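PDB 4CCY: carboxylesterase YbfK, which hydrolyses carboxylic esters to an alcohol and a carboxylate, as a carboxylesterase of the alpha/beta hydrolase superfamily. Local coordinates for residues A[224-230]-A[255-261]; A[133-137]-A[148-152]; A[20-26]-A[195-199]; A[13-18]-A[202-206]. One frame throughout, in Å; residues are numbered along the deposited sequence.

Contact 1: A[224-230]-A[255-261]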
loop_
_atom_site.group_PDB
_atom_site.type_symbol
_atom_site.label_atom_id
_atom_site.label_comp_id
_atom_site.label_asym_id
_atom_site.label_seq_id
_atom_site.Cartn_x
_atom_site.Cartn_y
_atom_site.Cartn_z
ATOM N N PHE A 224 0.646 -1.264 16.306
ATOM C CA PHE A 224 -0.614 -1.046 17.021
ATOM C C PHE A 224 -0.610 -1.828 18.329
ATOM O O PHE A 224 -0.073 -2.936 18.381
ATOM C CB PHE A 224 -1.806 -1.396 16.130
ATOM C CG PHE A 224 -1.921 -0.503 14.929
ATOM C CD1 PHE A 224 -2.545 0.738 15.028
ATOM C CD2 PHE A 224 -1.345 -0.871 13.715
ATOM C CE1 PHE A 224 -2.616 1.584 13.924
ATOM C CE2 PHE A 224 -1.412 -0.035 12.619
ATOM C CZ PHE A 224 -2.052 1.190 12.716
ATOM N N THR A 225 -1.159 -1.235 19.390
ATOM C CA THR A 225 -1.140 -1.871 20.712
ATOM C C THR A 225 -2.186 -2.982 20.774
ATOM O O THR A 225 -3.083 -3.026 19.936
ATOM C CB THR A 225 -1.461 -0.876 21.839
ATOM O OG1 THR A 225 -2.789 -0.368 21.652
ATOM C CG2 THR A 225 -0.449 0.262 21.871
ATOM N N ASP A 226 -2.061 -3.876 21.757
ATOM C CA ASP A 226 -3.106 -4.874 22.012
ATOM C C ASP A 226 -4.452 -4.172 22.125
ATOM O O ASP A 226 -5.422 -4.599 21.523
ATOM C CB ASP A 226 -2.828 -5.656 23.299
ATOM C CG ASP A 226 -1.559 -6.485 23.222
ATOM O OD1 ASP A 226 -0.838 -6.415 22.207
ATOM O OD2 ASP A 226 -1.278 -7.211 24.188
ATOM N N GLN A 227 -4.477 -3.081 22.888
ATOM C CA GLN A 227 -5.670 -2.262 23.089
ATOM C C GLN A 227 -6.333 -1.857 21.770
ATOM O O GLN A 227 -7.543 -2.027 21.606
ATOM C CB GLN A 227 -5.327 -1.039 23.959
ATOM C CG GLN A 227 -6.430 -0.006 24.130
ATOM C CD GLN A 227 -6.094 1.049 25.184
ATOM O OE1 GLN A 227 -5.064 1.725 25.100
ATOM N NE2 GLN A 227 -6.965 1.198 26.174
ATOM N N GLU A 228 -5.546 -1.341 20.827
ATOM C CA GLU A 228 -6.101 -0.923 19.541
ATOM C C GLU A 228 -6.578 -2.113 18.724
ATOM O O GLU A 228 -7.673 -2.081 18.189
ATOM C CB GLU A 228 -5.109 -0.087 18.738
ATOM C CG GLU A 228 -4.799 1.257 19.378
ATOM C CD GLU A 228 -3.556 1.907 18.811
ATOM O OE1 GLU A 228 -2.464 1.278 18.794
ATOM O OE2 GLU A 228 -3.681 3.062 18.372
ATOM N N LEU A 229 -5.764 -3.167 18.663
ATOM C CA LEU A 229 -6.058 -4.327 17.815
ATOM C C LEU A 229 -7.308 -5.089 18.270
ATOM O O LEU A 229 -8.102 -5.541 17.436
ATOM C CB LEU A 229 -4.848 -5.263 17.740
ATOM C CG LEU A 229 -3.598 -4.763 16.977
ATOM C CD1 LEU A 229 -2.566 -5.873 16.901
ATOM C CD2 LEU A 229 -3.926 -4.284 15.572
ATOM N N LYS A 230 -7.487 -5.215 19.587
ATOM C CA LYS A 230 -8.669 -5.877 20.141
ATOM C C LYS A 230 -9.961 -5.127 19.813
ATOM O O LYS A 230 -11.034 -5.727 19.835
ATOM C CB LYS A 230 -8.548 -6.045 21.658
ATOM C CG LYS A 230 -7.507 -7.056 22.109
ATOM C CD LYS A 230 -6.976 -6.724 23.505
ATOM C CE LYS A 230 -7.875 -7.264 24.593
ATOM N NZ LYS A 230 -7.317 -7.019 25.957
ATOM N N ARG A 255 0.356 -12.802 16.864
ATOM C CA ARG A 255 -0.206 -11.637 17.554
ATOM C C ARG A 255 -1.550 -11.183 16.951
ATOM O O ARG A 255 -2.538 -11.020 17.671
ATOM C CB ARG A 255 0.817 -10.488 17.585
ATOM C CG ARG A 255 0.498 -9.426 18.609
ATOM C CD ARG A 255 1.580 -8.358 18.749
ATOM N NE ARG A 255 1.041 -7.266 19.556
ATOM C CZ ARG A 255 0.625 -6.089 19.087
ATOM N NH1 ARG A 255 0.739 -5.787 17.801
ATOM N NH2 ARG A 255 0.115 -5.189 19.928
ATOM N N ALA A 256 -1.588 -10.994 15.637
ATOM C CA ALA A 256 -2.818 -10.582 14.958
ATOM C C ALA A 256 -3.952 -11.592 15.169
ATOM O O ALA A 256 -5.085 -11.210 15.471
ATOM C CB ALA A 256 -2.563 -10.380 13.475
ATOM N N SER A 257 -3.629 -12.879 15.006
ATOM C CA SER A 257 -4.594 -13.959 15.168
ATOM C C SER A 257 -5.219 -13.961 16.555
ATOM O O SER A 257 -6.407 -14.209 16.689
ATOM C CB SER A 257 -3.946 -15.315 14.882
ATOM O OG SER A 257 -3.629 -15.423 13.510
ATOM N N VAL A 258 -4.420 -13.662 17.572
ATOM C CA VAL A 258 -4.896 -13.668 18.956
ATOM C C VAL A 258 -5.781 -12.451 19.246
ATOM O O VAL A 258 -6.821 -12.579 19.894
ATOM C CB VAL A 258 -3.729 -13.730 19.979
ATOM C CG1 VAL A 258 -4.242 -13.574 21.411
ATOM C CG2 VAL A 258 -2.977 -15.048 19.859
ATOM N N LEU A 259 -5.368 -11.282 18.759
ATOM C CA LEU A 259 -5.972 -10.020 19.182
ATOM C C LEU A 259 -7.163 -9.533 18.357
ATOM O O LEU A 259 -8.109 -8.994 18.915
ATOM C CB LEU A 259 -4.902 -8.915 19.279
ATOM C CG LEU A 259 -3.776 -9.179 20.293
ATOM C CD1 LEU A 259 -2.654 -8.177 20.118
ATOM C CD2 LEU A 259 -4.288 -9.185 21.736
ATOM N N VAL A 260 -7.125 -9.716 17.037
ATOM C CA VAL A 260 -8.127 -9.119 16.153
ATOM C C VAL A 260 -9.344 -10.039 15.967
ATOM O O VAL A 260 -9.209 -11.105 15.376
ATOM C CB VAL A 260 -7.520 -8.772 14.768
ATOM C CG1 VAL A 260 -8.522 -8.035 13.909
ATOM C CG2 VAL A 260 -6.241 -7.944 14.909
ATOM N N PRO A 261 -10.539 -9.612 16.440
ATOM C CA PRO A 261 -11.768 -10.416 16.333
ATOM C C PRO A 261 -12.169 -10.786 14.892
ATOM O O PRO A 261 -12.340 -9.915 14.038
ATOM C CB PRO A 261 -12.843 -9.508 16.956
ATOM C CG PRO A 261 -12.093 -8.573 17.835
ATOM C CD PRO A 261 -10.803 -8.318 17.104
#
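Arg255, in the second half of helix 249-259, reaches across to the first turn of helix 226-230, which opens with a capping box between Thr225 and Glu228. With CG anti to the backbone N (chi1 -163°) and the chain extended from CG to NE, its guanidinium arrives end-on at the residues just before and within that turn. NH1 and NH2 both close on Phe224 O, NH2 at 2.7 Å and on a lone pair in the carbonyl plane, NH1 at 3.0 Å and closer to the line of the C=O bond. NH2 also makes a salt bridge to Asp226 OD1 (2.8 Å), although the carboxylate and guanidinium planes stand 35° apart; the bond from NE to the same oxygen is weak. NH1 has a further acceptor in Phe158 O. An alanine here would remove the guanidinium, which would probably leave Phe224 O without its two donors and Asp226 without its countercharge.

Leu229 and Leu259 form the apolar part, their CD1 atoms 4.0 Å apart. Leu229 CD1 also lies over a face of the guanidinium, 3.4 Å from Arg255 NH1, and Leu229 CB rests against Val260 CG2. The short helical segments approach to 9.7 Å at 61°, and their backbones come nearest at Lys230 and Leu259. Here the aliphatic part of Lys230 packs on Leu259 CD2 before the chain bends away at chi3, and Lys230 CA directs its hydrogen at Leu259 O, with CA and O 3.4 Å apart.

Contact 2: A[133-137]-A[148-152]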
loop_
_atom_site.group_PDB
_atom_site.type_symbol
_atom_site.label_atom_id
_atom_site.label_comp_id
_atom_site.label_asym_id
_atom_site.label_seq_id
_atom_site.Cartn_x
_atom_site.Cartn_y
_atom_site.Cartn_z
ATOM N N SER A 133 -0.536 -0.602 6.275
ATOM C CA SER A 133 -0.556 0.109 7.564
ATOM C C SER A 133 -1.515 1.294 7.562
ATOM O O SER A 133 -2.153 1.556 8.563
ATOM C CB SER A 133 0.852 0.523 7.996
ATOM O OG SER A 133 1.673 -0.640 8.107
ATOM N N HIS A 134 -1.662 1.981 6.430
ATOM C CA HIS A 134 -2.719 3.005 6.308
ATOM C C HIS A 134 -4.092 2.420 6.543
ATOM O O HIS A 134 -4.944 3.020 7.226
ATOM C CB HIS A 134 -2.667 3.690 4.948
ATOM C CG HIS A 134 -1.680 4.823 4.880
ATOM N ND1 HIS A 134 -2.024 6.104 5.163
ATOM C CD2 HIS A 134 -0.330 4.836 4.566
ATOM C CE1 HIS A 134 -0.938 6.896 5.042
ATOM N NE2 HIS A 134 0.103 6.121 4.678
ATOM N N ILE A 135 -4.320 1.234 5.983
ATOM C CA ILE A 135 -5.626 0.593 6.082
ATOM C C ILE A 135 -5.965 0.193 7.512
ATOM O O ILE A 135 -7.091 0.424 7.949
ATOM C CB ILE A 135 -5.782 -0.566 5.075
ATOM C CG1 ILE A 135 -5.920 0.018 3.670
ATOM C CG2 ILE A 135 -7.008 -1.420 5.378
ATOM C CD1 ILE A 135 -5.505 -0.908 2.567
ATOM N N VAL A 136 -5.006 -0.363 8.245
ATOM C CA VAL A 136 -5.237 -0.709 9.647
ATOM C C VAL A 136 -5.573 0.555 10.435
ATOM O O VAL A 136 -6.536 0.573 11.206
ATOM C CB VAL A 136 -4.041 -1.433 10.285
ATOM C CG1 VAL A 136 -4.336 -1.780 11.741
ATOM C CG2 VAL A 136 -3.699 -2.688 9.490
ATOM N N ASN A 137 -4.798 1.615 10.219
ATOM C CA ASN A 137 -5.061 2.909 10.854
ATOM C C ASN A 137 -6.444 3.474 10.498
ATOM O O ASN A 137 -7.174 3.958 11.374
ATOM C CB ASN A 137 -3.968 3.923 10.490
ATOM C CG ASN A 137 -4.128 5.235 11.234
ATOM O OD1 ASN A 137 -3.969 5.282 12.459
ATOM N ND2 ASN A 137 -4.445 6.312 10.500
ATOM N N ARG A 148 -14.924 -4.157 3.865
ATOM C CA ARG A 148 -13.952 -5.204 4.224
ATOM C C ARG A 148 -12.530 -4.748 3.941
ATOM O O ARG A 148 -12.300 -3.972 3.019
ATOM C CB ARG A 148 -14.262 -6.521 3.490
ATOM C CG ARG A 148 -15.614 -7.122 3.857
ATOM C CD ARG A 148 -15.808 -8.542 3.331
ATOM N NE ARG A 148 -16.618 -9.270 4.301
ATOM C CZ ARG A 148 -16.382 -10.489 4.756
ATOM N NH1 ARG A 148 -15.371 -11.213 4.296
ATOM N NH2 ARG A 148 -17.208 -11.003 5.660
ATOM N N ALA A 149 -11.574 -5.225 4.729
ATOM C CA ALA A 149 -10.213 -4.704 4.652
ATOM C C ALA A 149 -9.192 -5.820 4.431
ATOM O O ALA A 149 -9.226 -6.836 5.123
ATOM C CB ALA A 149 -9.876 -3.916 5.911
ATOM N N VAL A 150 -8.296 -5.605 3.468
ATOM C CA VAL A 150 -7.225 -6.550 3.132
ATOM C C VAL A 150 -5.861 -5.908 3.380
ATOM O O VAL A 150 -5.515 -4.884 2.772
ATOM C CB VAL A 150 -7.285 -7.013 1.654
ATOM C CG1 VAL A 150 -6.169 -8.013 1.361
ATOM C CG2 VAL A 150 -8.641 -7.613 1.307
ATOM N N VAL A 151 -5.082 -6.528 4.256
ATOM C CA VAL A 151 -3.786 -6.011 4.648
ATOM C C VAL A 151 -2.687 -7.004 4.254
ATOM O O VAL A 151 -2.609 -8.108 4.799
ATOM C CB VAL A 151 -3.772 -5.734 6.164
ATOM C CG1 VAL A 151 -2.397 -5.275 6.636
ATOM C CG2 VAL A 151 -4.847 -4.708 6.522
ATOM N N ILE A 152 -1.847 -6.610 3.303
ATOM C CA ILE A 152 -0.783 -7.492 2.778
ATOM C C ILE A 152 0.610 -6.963 3.142
ATOM O O ILE A 152 0.934 -5.817 2.843
ATOM C CB ILE A 152 -0.882 -7.692 1.233
ATOM C CG1 ILE A 152 -2.313 -8.048 0.791
ATOM C CG2 ILE A 152 0.107 -8.756 0.748
ATOM C CD1 ILE A 152 -2.536 -7.968 -0.712
#
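Helix segment 133-137 runs roughly antiparallel to strand segment 148-152, their axes 8.1 Å apart at closest approach and 144° between their directions, with Ile135 and Val151 nearest in backbone register. The two belong to a beta-alpha-beta unit of the alpha/beta hydrolase fold, in which strand 123-128 leads into helix 130-141 and the chain returns along strand 146-152, parallel to the first.

Ile135 carries much of the contact. Its CG2, anti to the backbone N, rests on Ala149 CB at 3.8 Å and reaches Val151 CG2 at 4.1 Å, bridging two residues whose side chains leave the same side of the strand. The other branch carries CD1 to the backbone O of Val150, the residue between them, 4.0 Å away, while the Val150 side chain itself points to the far side of the sheet, against Val287 and Phe290 of helix 280-290. Val136 comes to Val151 at about a right angle: its CG2, anti to the carbonyl carbon, touches Val151 CG2 at 3.8 Å, so that this one methyl of Val151 is shared by two neighbouring residues of the helix.

Ile135 also touches Leu125 of the adjacent strand and the nucleophile elbow, which carries Ser129, by similarity the catalytic serine. A polar tie lies close by, where Ser133 OG of the same helix bonds to Ala155 O beyond the strand. Branched aliphatic groups and one alanine methyl make up the buried interface, which implies that these two segments meet through apolar packing, with no directional polar bond between them.

Contact 3: A[20-26]-A[195-199]; sequences AYDQSLS and LLQRQ
Gln199 sets the NE2 end of its amide over one face of the Tyr21 ring, toward the rim, with the two planes 21° apart and Gln199 NE2 3.6 Å from Tyr21 CG. The glutamine CG is anti to the backbone N (chi1 180°) and the chain continues extended, which carries the amide past Ala20 CB to Tyr21 and Ser24. There OE1 accepts from Ser24 OG at 2.8 Å, on a lone pair in the carbonyl plane, while NE2 bonds to Ser66 OG; Tyr21 OH in turn bonds to Asp87. A leucine in its place would have no amide, so Ser24 OG and Ser66 OG would probably lose a shared partner and the Tyr21 face its polar cover.

At the other end, Leu195 CD1 sits 3.6 Å from both Gln23 O and Ser26 OG, and its CD2 meets Gln23 CB. Ser26 OG itself turns back to donate to Gln23 O at 2.6 Å, which also accepts from Ser26 N. A water donates to Ala20 O and Leu195 O, each at 2.7 Å, linking the two backbones. Close antiparallel packing of two helices, with segment axes 8.7 Å apart and at 161°, here pairs the N-terminal helix 12-24 with helix 194-205 of the alpha/beta hydrolase.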
loop_
_atom_site.group_PDB
_atom_site.type_symbol
_atom_site.label_atom_id
_atom_site.label_comp_id
_atom_site.label_asym_id
_atom_site.label_seq_id
_atom_site.Cartn_x
_atom_site.Cartn_y
_atom_site.Cartn_z
ATOM N N ALA A 20 9.342 7.459 -16.176
ATOM C CA ALA A 20 9.409 6.051 -15.787
ATOM C C ALA A 20 8.048 5.500 -15.321
ATOM O O ALA A 20 7.686 4.380 -15.677
ATOM C CB ALA A 20 10.490 5.827 -14.729
ATOM N N TYR A 21 7.318 6.287 -14.518
ATOM C CA TYR A 21 5.953 5.967 -14.062
ATOM C C TYR A 21 5.020 5.722 -15.256
ATOM O O TYR A 21 4.297 4.731 -15.292
ATOM C CB TYR A 21 5.406 7.119 -13.201
ATOM C CG TYR A 21 4.225 6.810 -12.281
ATOM C CD1 TYR A 21 3.288 5.808 -12.590
ATOM C CD2 TYR A 21 4.023 7.551 -11.125
ATOM C CE1 TYR A 21 2.215 5.541 -11.752
ATOM C CE2 TYR A 21 2.944 7.301 -10.287
ATOM C CZ TYR A 21 2.043 6.291 -10.607
ATOM O OH TYR A 21 0.970 6.038 -9.791
ATOM N N ASP A 22 5.026 6.633 -16.228
ATOM C CA ASP A 22 4.204 6.447 -17.429
ATOM C C ASP A 22 4.580 5.173 -18.188
ATOM O O ASP A 22 3.700 4.471 -18.684
ATOM C CB ASP A 22 4.259 7.677 -18.333
ATOM C CG ASP A 22 3.580 8.887 -17.710
ATOM O OD1 ASP A 22 2.767 8.710 -16.767
ATOM O OD2 ASP A 22 3.856 10.018 -18.158
ATOM N N GLN A 23 5.876 4.863 -18.254
ATOM C CA GLN A 23 6.329 3.587 -18.828
ATOM C C GLN A 23 5.691 2.428 -18.092
ATOM O O GLN A 23 5.140 1.528 -18.716
ATOM C CB GLN A 23 7.834 3.381 -18.693
ATOM C CG GLN A 23 8.704 4.581 -18.939
ATOM C CD GLN A 23 8.928 4.805 -20.397
ATOM O OE1 GLN A 23 7.985 5.076 -21.129
ATOM N NE2 GLN A 23 10.171 4.690 -20.832
ATOM N N SER A 24 5.790 2.457 -16.759
ATOM C CA SER A 24 5.318 1.348 -15.932
ATOM C C SER A 24 3.848 1.083 -16.181
ATOM O O SER A 24 3.408 -0.066 -16.130
ATOM C CB SER A 24 5.564 1.626 -14.450
ATOM O OG SER A 24 6.940 1.544 -14.143
ATOM N N LEU A 25 3.109 2.148 -16.488
ATOM C CA LEU A 25 1.667 2.071 -16.682
ATOM C C LEU A 25 1.227 1.404 -17.994
ATOM O O LEU A 25 0.054 1.070 -18.160
ATOM C CB LEU A 25 1.015 3.449 -16.471
ATOM C CG LEU A 25 0.900 3.940 -15.006
ATOM C CD1 LEU A 25 0.410 5.383 -14.919
ATOM C CD2 LEU A 25 -0.020 3.029 -14.203
ATOM N N SER A 26 2.166 1.189 -18.917
ATOM C CA SER A 26 1.901 0.363 -20.092
ATOM C C SER A 26 1.553 -1.081 -19.691
ATOM O O SER A 26 0.978 -1.821 -20.480
ATOM C CB SER A 26 3.099 0.368 -21.042
ATOM O OG SER A 26 4.222 -0.249 -20.428
ATOM N N LEU A 195 10.388 -2.532 -15.751
ATOM C CA LEU A 195 9.774 -1.208 -15.713
ATOM C C LEU A 195 9.623 -0.718 -14.283
ATOM O O LEU A 195 9.934 0.438 -13.991
ATOM C CB LEU A 195 8.439 -1.184 -16.461
ATOM C CG LEU A 195 8.542 -1.349 -17.988
ATOM C CD1 LEU A 195 7.161 -1.390 -18.623
ATOM C CD2 LEU A 195 9.399 -0.256 -18.618
ATOM N N LEU A 196 9.185 -1.601 -13.384
ATOM C CA LEU A 196 9.043 -1.244 -11.972
ATOM C C LEU A 196 10.380 -1.005 -11.282
ATOM O O LEU A 196 10.506 -0.070 -10.495
ATOM C CB LEU A 196 8.215 -2.272 -11.189
ATOM C CG LEU A 196 6.812 -1.833 -10.764
ATOM C CD1 LEU A 196 6.172 -2.884 -9.865
ATOM C CD2 LEU A 196 6.835 -0.477 -10.056
ATOM N N GLN A 197 11.364 -1.849 -11.588
ATOM C CA GLN A 197 12.739 -1.671 -11.123
ATOM C C GLN A 197 13.203 -0.256 -11.443
ATOM O O GLN A 197 13.680 0.473 -10.565
ATOM C CB GLN A 197 13.660 -2.683 -11.817
ATOM C CG GLN A 197 15.132 -2.604 -11.410
ATOM C CD GLN A 197 15.432 -3.328 -10.109
ATOM O OE1 GLN A 197 14.701 -4.241 -9.714
ATOM N NE2 GLN A 197 16.513 -2.924 -9.433
ATOM N N ARG A 198 13.013 0.141 -12.697
ATOM C CA ARG A 198 13.477 1.431 -13.177
ATOM C C ARG A 198 12.781 2.599 -12.468
ATOM O O ARG A 198 13.439 3.552 -12.039
ATOM C CB ARG A 198 13.294 1.520 -14.696
ATOM C CG ARG A 198 13.493 2.913 -15.255
ATOM C CD ARG A 198 14.971 3.194 -15.455
ATOM N NE ARG A 198 15.255 4.629 -15.483
ATOM C CZ ARG A 198 15.718 5.315 -14.442
ATOM N NH1 ARG A 198 15.942 4.701 -13.284
ATOM N NH2 ARG A 198 15.962 6.617 -14.561
ATOM N N GLN A 199 11.457 2.500 -12.338
ATOM C CA GLN A 199 10.645 3.554 -11.749
ATOM C C GLN A 199 11.022 3.820 -10.295
ATOM O O GLN A 199 11.212 4.970 -9.900
ATOM C CB GLN A 199 9.153 3.223 -11.857
ATOM C CG GLN A 199 8.274 4.302 -11.244
ATOM C CD GLN A 199 6.806 3.937 -11.173
ATOM O OE1 GLN A 199 6.301 3.185 -11.996
ATOM N NE2 GLN A 199 6.108 4.496 -10.200
HETATM O O HOH W 1 9.689 2.515 -15.712
#

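Contact 4: A[13-18]-A[202-206]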
loop_
_atom_site.group_PDB
_atom_site.type_symbol
_atom_site.label_atom_id
_atom_site.label_comp_id
_atom_site.label_asym_id
_atom_site.label_seq_id
_atom_site.Cartn_x
_atom_site.Cartn_y
_atom_site.Cartn_z
ATOM N N SER A 13 15.367 15.302 -12.506
ATOM C CA SER A 13 15.108 13.977 -11.943
ATOM C C SER A 13 13.611 13.673 -11.858
ATOM O O SER A 13 13.192 12.524 -12.061
ATOM C CB SER A 13 15.725 13.868 -10.550
ATOM O OG SER A 13 17.121 14.022 -10.612
ATOM N N GLY A 14 12.820 14.704 -11.552
ATOM C CA GLY A 14 11.371 14.573 -11.433
ATOM C C GLY A 14 10.742 14.147 -12.741
ATOM O O GLY A 14 9.856 13.278 -12.772
ATOM N N LEU A 15 11.210 14.764 -13.825
ATOM C CA LEU A 15 10.759 14.422 -15.165
ATOM C C LEU A 15 11.082 12.965 -15.492
ATOM O O LEU A 15 10.241 12.240 -16.012
ATOM C CB LEU A 15 11.400 15.359 -16.190
ATOM C CG LEU A 15 10.869 15.341 -17.626
ATOM C CD1 LEU A 15 9.382 15.670 -17.697
ATOM C CD2 LEU A 15 11.686 16.303 -18.473
ATOM N N ARG A 16 12.298 12.539 -15.171
ATOM C CA ARG A 16 12.712 11.170 -15.428
ATOM C C ARG A 16 11.848 10.168 -14.652
ATOM O O ARG A 16 11.528 9.092 -15.170
ATOM C CB ARG A 16 14.201 10.987 -15.147
ATOM C CG ARG A 16 15.078 11.447 -16.301
ATOM C CD ARG A 16 16.549 11.204 -16.027
ATOM N NE ARG A 16 17.208 12.399 -15.503
ATOM C CZ ARG A 16 17.734 12.509 -14.284
ATOM N NH1 ARG A 16 17.691 11.490 -13.427
ATOM N NH2 ARG A 16 18.310 13.645 -13.919
ATOM N N PHE A 17 11.461 10.538 -13.430
ATOM C CA PHE A 17 10.561 9.707 -12.630
ATOM C C PHE A 17 9.142 9.608 -13.218
ATOM O O PHE A 17 8.609 8.506 -13.390
ATOM C CB PHE A 17 10.487 10.180 -11.172
ATOM C CG PHE A 17 9.396 9.511 -10.385
ATOM C CD1 PHE A 17 9.509 8.162 -10.017
ATOM C CD2 PHE A 17 8.241 10.205 -10.038
ATOM C CE1 PHE A 17 8.499 7.530 -9.295
ATOM C CE2 PHE A 17 7.226 9.578 -9.326
ATOM C CZ PHE A 17 7.356 8.239 -8.957
ATOM N N TYR A 18 8.543 10.762 -13.504
ATOM C CA TYR A 18 7.244 10.825 -14.168
ATOM C C TYR A 18 7.269 10.027 -15.474
ATOM O O TYR A 18 6.337 9.287 -15.765
ATOM C CB TYR A 18 6.801 12.291 -14.385
ATOM C CG TYR A 18 5.999 12.894 -13.227
ATOM C CD1 TYR A 18 6.594 13.150 -11.987
ATOM C CD2 TYR A 18 4.639 13.220 -13.384
ATOM C CE1 TYR A 18 5.861 13.693 -10.934
ATOM C CE2 TYR A 18 3.894 13.768 -12.339
ATOM C CZ TYR A 18 4.509 13.996 -11.112
ATOM O OH TYR A 18 3.774 14.531 -10.069
ATOM N N ALA A 202 14.412 5.495 -10.105
ATOM C CA ALA A 202 14.269 6.894 -10.531
ATOM C C ALA A 202 13.514 7.720 -9.488
ATOM O O ALA A 202 13.760 8.917 -9.333
ATOM C CB ALA A 202 13.587 6.977 -11.896
ATOM N N GLY A 203 12.596 7.071 -8.775
ATOM C CA GLY A 203 11.873 7.698 -7.674
ATOM C C GLY A 203 12.822 8.146 -6.581
ATOM O O GLY A 203 12.744 9.278 -6.111
ATOM N N VAL A 204 13.720 7.246 -6.196
ATOM C CA VAL A 204 14.723 7.509 -5.181
ATOM C C VAL A 204 15.754 8.554 -5.661
ATOM O O VAL A 204 16.187 9.404 -4.885
ATOM C CB VAL A 204 15.407 6.192 -4.720
ATOM C CG1 VAL A 204 16.431 6.465 -3.632
ATOM C CG2 VAL A 204 14.368 5.187 -4.221
ATOM N N GLU A 205 16.131 8.498 -6.938
ATOM C CA GLU A 205 17.041 9.501 -7.516
ATOM C C GLU A 205 16.474 10.918 -7.457
ATOM O O GLU A 205 17.213 11.879 -7.271
ATOM C CB GLU A 205 17.414 9.141 -8.949
ATOM C CG GLU A 205 18.400 7.986 -9.011
ATOM C CD GLU A 205 18.740 7.576 -10.424
ATOM O OE1 GLU A 205 17.826 7.518 -11.282
ATOM O OE2 GLU A 205 19.931 7.304 -10.676
ATOM N N TRP A 206 15.160 11.031 -7.612
ATOM C CA TRP A 206 14.487 12.313 -7.525
ATOM C C TRP A 206 14.548 12.825 -6.116
ATOM O O TRP A 206 13.933 12.262 -5.226
ATOM C CB TRP A 206 13.041 12.187 -8.020
ATOM C CG TRP A 206 12.267 13.490 -8.027
ATOM C CD1 TRP A 206 12.775 14.786 -8.079
ATOM C CD2 TRP A 206 10.808 13.655 -8.006
ATOM N NE1 TRP A 206 11.759 15.712 -8.076
ATOM C CE2 TRP A 206 10.557 15.103 -8.032
ATOM C CE3 TRP A 206 9.723 12.782 -7.956
ATOM C CZ2 TRP A 206 9.271 15.625 -8.020
ATOM C CZ3 TRP A 206 8.431 13.324 -7.950
ATOM C CH2 TRP A 206 8.215 14.709 -7.967
HETATM O O HOH W 2 14.789 10.296 -11.673
HETATM O O HOH W 3 17.186 15.021 -7.583
#
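One face of the Trp206 indole is covered by Gly14: CA stands 3.4 Å from the centroid of the five-membered ring and only 4° off its normal, a CH-pi contact, and Gly14 N lies over the same ring system near CD1. The six-membered ring turns its outer atoms to two aromatic neighbours. Tyr18 presents its edge, with CE1 3.9 Å from Trp206 CH2, and Phe17 CD2 approaches Trp206 CE3 at 3.6 Å. The Phe17 and Trp206 planes are 29° apart but the rings are displaced, with little face-to-face overlap. Phe17 also brings CD1 to Gly203 CA, at 3.4 Å.

Glycine lets both backbones come this near: a CB on Gly14 would fall close to Trp206 CE2, and one on Gly203 close to Phe17 CE1. These residues continue the packing of helix 12-24 against helix 194-205, at the point where the latter ends and Trp206 is the first residue to leave helical geometry. With CG anti to its own backbone N (chi1 -177°), the indole is swung back across the first turns of helix 12-24. Ser13 CB closes on Trp206 CA at 3.6 Å.

Polar contact between the segments runs through water. One molecule donates to Ser13 O and Ala202 O; another donates to Glu205 O and lies 3.2 Å from Ser13 OG. Arg16 NH1 and Glu205 OE1, of opposite charge, stay 4.5 Å apart, too far for a salt bridge. The Tyr18 hydroxyl bonds to Arg211, and Lys92 NZ to both Gly203 O and Trp206 O.

Contacts 3 and 4 are successive parts of one helix pair, 12-24 with 194-205, with centres 11 Å apart; they meet where Gln199 O lies 3.6 Å from Phe17 CD1. Contacts 1 and 2 also touch: Phe224 CE2 packs on Val136 CG1 at 3.5 Å, so helix 130-141, which packs on the central sheet in contact 2, also meets the residue that leads into helix 226-230 of contact 1. Contacts 1 and 3 lie on opposite sides of the chain's centre, their centres about 37 Å apart. The predicted catalytic residues lie nearer contact 2 and contact 3: the Val151 side chain is about 9 Å from that of Ser129, and the Leu196 side chain about 12 Å from that of His273.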